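Local coordinates for protein probable glutathione S-transferase 5 (Caenorhabditis elegans, PDB 1ZL9) that conjugates reduced glutathione to a wide range of exogenous and endogenous hydrophobic electrophiles, as a sigma-class glutathione transferase, at residues Glu120-Lys123 / Lys124-Leu128. Sequence-based numbering, arbitrary orientation.
Sequences ETLK and KDIFL
Leu122 O receives two backbone bonds from the next turn, from Ile126 N at 2.9 Å and from Phe127 N at 3.1 Å. The second is the straighter at its hydrogen, with an N-H...O angle of 166°. Before this point the pattern is alpha-helical, with Asp125 N to Thr121 O at 2.9 Å; after it, Leu128 N reaches back five residues to Lys123 O, also at 2.9 Å. This i to i+5 shift marks a pi-type turn near the start of helix 119-145, in the all-helical C-terminal domain of the glutathione transferase fold. Lys124 NZ and Asp125 OD1 form a salt bridge of 3.0 Å, on the syn side of the carboxylate but 29° out of its plane. Lys124 CG sits between its own backbone N and carbonyl carbon (chi1 75°), which brings it to 3.5 Å from Thr121 O, and a bend at chi4 turns the ammonium to Asp125. Asp125 OD2 lies 3.5 Å from Thr121 CG2, while Thr121 OG1 is hydrogen-bonded to Asp118 OD1. Leu122 CD2 meets Ile126 CG1 at 4.0 Å, the two side chains lying alongside each other. Leu122 also touches Tyr107 and Ala110 of helix 84-112, and the buried Phe127 ring stacks with Tyr107.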
ATOM      1  N   GLU A 120      -6.550  23.763  14.885  1.00 21.86           N
ATOM      2  CA  GLU A 120      -7.289  23.318  16.052  1.00 21.57           C
ATOM      3  C   GLU A 120      -8.535  22.507  15.711  1.00 18.77           C
ATOM      4  O   GLU A 120      -8.823  21.439  16.272  1.00 18.76           O
ATOM      5  CB  GLU A 120      -7.658  24.566  16.882  1.00 23.63           C
ATOM      6  CG  GLU A 120      -8.449  24.289  18.121  1.00 26.37           C
ATOM      7  CD  GLU A 120      -8.655  25.567  18.962  1.00 32.27           C
ATOM      8  OE1 GLU A 120      -7.786  25.818  19.860  1.00 34.91           O
ATOM      9  OE2 GLU A 120      -9.662  26.278  18.691  1.00 31.71           O
ATOM     10  N   THR A 121      -9.246  22.969  14.734  1.00 18.75           N
ATOM     11  CA  THR A 121     -10.443  22.300  14.278  1.00 20.06           C
ATOM     12  C   THR A 121     -10.153  20.967  13.605  1.00 19.41           C
ATOM     13  O   THR A 121     -10.787  19.959  13.900  1.00 19.51           O
ATOM     14  CB  THR A 121     -11.207  23.285  13.356  1.00 21.39           C
ATOM     15  OG1 THR A 121     -11.559  24.424  14.156  1.00 22.46           O
ATOM     16  CG2 THR A 121     -12.447  22.718  12.860  1.00 23.26           C
ATOM     17  N   LEU A 122      -9.173  20.968  12.728  1.00 17.85           N
ATOM     18  CA  LEU A 122      -8.736  19.755  12.082  1.00 17.34           C
ATOM     19  C   LEU A 122      -8.188  18.789  13.092  1.00 16.47           C
ATOM     20  O   LEU A 122      -8.442  17.603  12.952  1.00 16.77           O
ATOM     21  CB  LEU A 122      -7.671  20.017  11.033  1.00 17.22           C
ATOM     22  CG  LEU A 122      -8.207  20.748   9.819  1.00 19.37           C
ATOM     23  CD1 LEU A 122      -7.066  21.313   9.022  1.00 21.25           C
ATOM     24  CD2 LEU A 122      -9.075  19.886   8.950  1.00 22.43           C
ATOM     25  N   LYS A 123      -7.483  19.260  14.116  1.00 15.43           N
ATOM     26  CA  LYS A 123      -6.952  18.327  15.110  1.00 15.96           C
ATOM     27  C   LYS A 123      -8.115  17.491  15.719  1.00 17.16           C
ATOM     28  O   LYS A 123      -8.045  16.265  15.833  1.00 15.80           O
ATOM     29  CB  LYS A 123      -6.241  19.056  16.209  1.00 17.51           C
ATOM     30  CG  LYS A 123      -5.477  18.145  17.181  1.00 18.07           C
ATOM     31  CD  LYS A 123      -4.725  18.894  18.255  1.00 21.87           C
ATOM     32  CE  LYS A 123      -4.250  17.927  19.352  1.00 24.82           C
ATOM     33  NZ  LYS A 123      -3.451  18.612  20.470  1.00 24.13           N
ATOM     34  N   LYS A 124      -9.200  18.159  16.128  1.00 17.52           N
ATOM     35  CA  LYS A 124     -10.234  17.458  16.868  1.00 18.81           C
ATOM     36  C   LYS A 124     -11.259  16.755  15.976  1.00 18.54           C
ATOM     37  O   LYS A 124     -11.770  15.687  16.285  1.00 17.13           O
ATOM     38  CB  LYS A 124     -10.900  18.427  17.853  1.00 20.62           C
ATOM     39  CG  LYS A 124     -11.850  19.417  17.219  1.00 22.00           C
ATOM     40  CD  LYS A 124     -12.368  20.451  18.276  1.00 25.34           C
ATOM     41  CE  LYS A 124     -13.409  21.375  17.629  1.00 23.69           C
ATOM     42  NZ  LYS A 124     -14.578  20.601  17.243  1.00 25.44           N
ATOM     43  N   ASP A 125     -11.569  17.349  14.848  1.00 18.57           N
ATOM     44  CA  ASP A 125     -12.562  16.791  13.957  1.00 20.59           C
ATOM     45  C   ASP A 125     -12.015  15.699  13.043  1.00 20.30           C
ATOM     46  O   ASP A 125     -12.751  14.833  12.598  1.00 20.08           O
ATOM     47  CB  ASP A 125     -13.105  17.913  13.062  1.00 22.15           C
ATOM     48  CG  ASP A 125     -14.012  18.893  13.823  1.00 26.11           C
ATOM     49  OD1 ASP A 125     -14.294  18.671  15.026  1.00 29.56           O
ATOM     50  OD2 ASP A 125     -14.480  19.875  13.259  1.00 28.65           O
ATOM     51  N   ILE A 126     -10.748  15.790  12.667  1.00 19.29           N
ATOM     52  CA  ILE A 126     -10.203  14.819  11.701  1.00 18.53           C
ATOM     53  C   ILE A 126      -9.100  13.929  12.303  1.00 17.96           C
ATOM     54  O   ILE A 126      -9.113  12.701  12.190  1.00 17.35           O
ATOM     55  CB  ILE A 126      -9.625  15.585  10.442  1.00 18.84           C
ATOM     56  CG1 ILE A 126     -10.724  16.294   9.616  1.00 21.14           C
ATOM     57  CG2 ILE A 126      -8.876  14.635   9.538  1.00 19.60           C
ATOM     58  CD1 ILE A 126     -11.895  15.471   9.216  1.00 25.67           C
ATOM     59  N   PHE A 127      -8.108  14.559  12.905  1.00 16.44           N
ATOM     60  CA  PHE A 127      -6.944  13.799  13.312  1.00 16.51           C
ATOM     61  C   PHE A 127      -7.285  12.868  14.488  1.00 16.28           C
ATOM     62  O   PHE A 127      -7.038  11.702  14.414  1.00 15.79           O
ATOM     63  CB  PHE A 127      -5.769  14.714  13.661  1.00 16.43           C
ATOM     64  CG  PHE A 127      -4.657  13.968  14.327  1.00 17.09           C
ATOM     65  CD1 PHE A 127      -3.858  13.059  13.576  1.00 19.14           C
ATOM     66  CD2 PHE A 127      -4.429  14.084  15.680  1.00 19.48           C
ATOM     67  CE1 PHE A 127      -2.811  12.362  14.206  1.00 18.58           C
ATOM     68  CE2 PHE A 127      -3.369  13.327  16.312  1.00 20.25           C
ATOM     69  CZ  PHE A 127      -2.617  12.470  15.575  1.00 15.10           C
ATOM     70  N   LEU A 128      -7.880  13.382  15.556  1.00 16.08           N
ATOM     71  CA  LEU A 128      -7.996  12.572  16.762  1.00 16.94           C
ATOM     72  C   LEU A 128      -8.858  11.343  16.583  1.00 17.18           C
ATOM     73  O   LEU A 128      -8.488  10.257  17.083  1.00 18.22           O
ATOM     74  CB  LEU A 128      -8.432  13.407  17.994  1.00 17.21           C
ATOM     75  CG  LEU A 128      -7.270  14.268  18.500  1.00 17.11           C
ATOM     76  CD1 LEU A 128      -7.760  15.295  19.535  1.00 16.97           C
ATOM     77  CD2 LEU A 128      -6.179  13.435  19.137  1.00 22.20           C
TER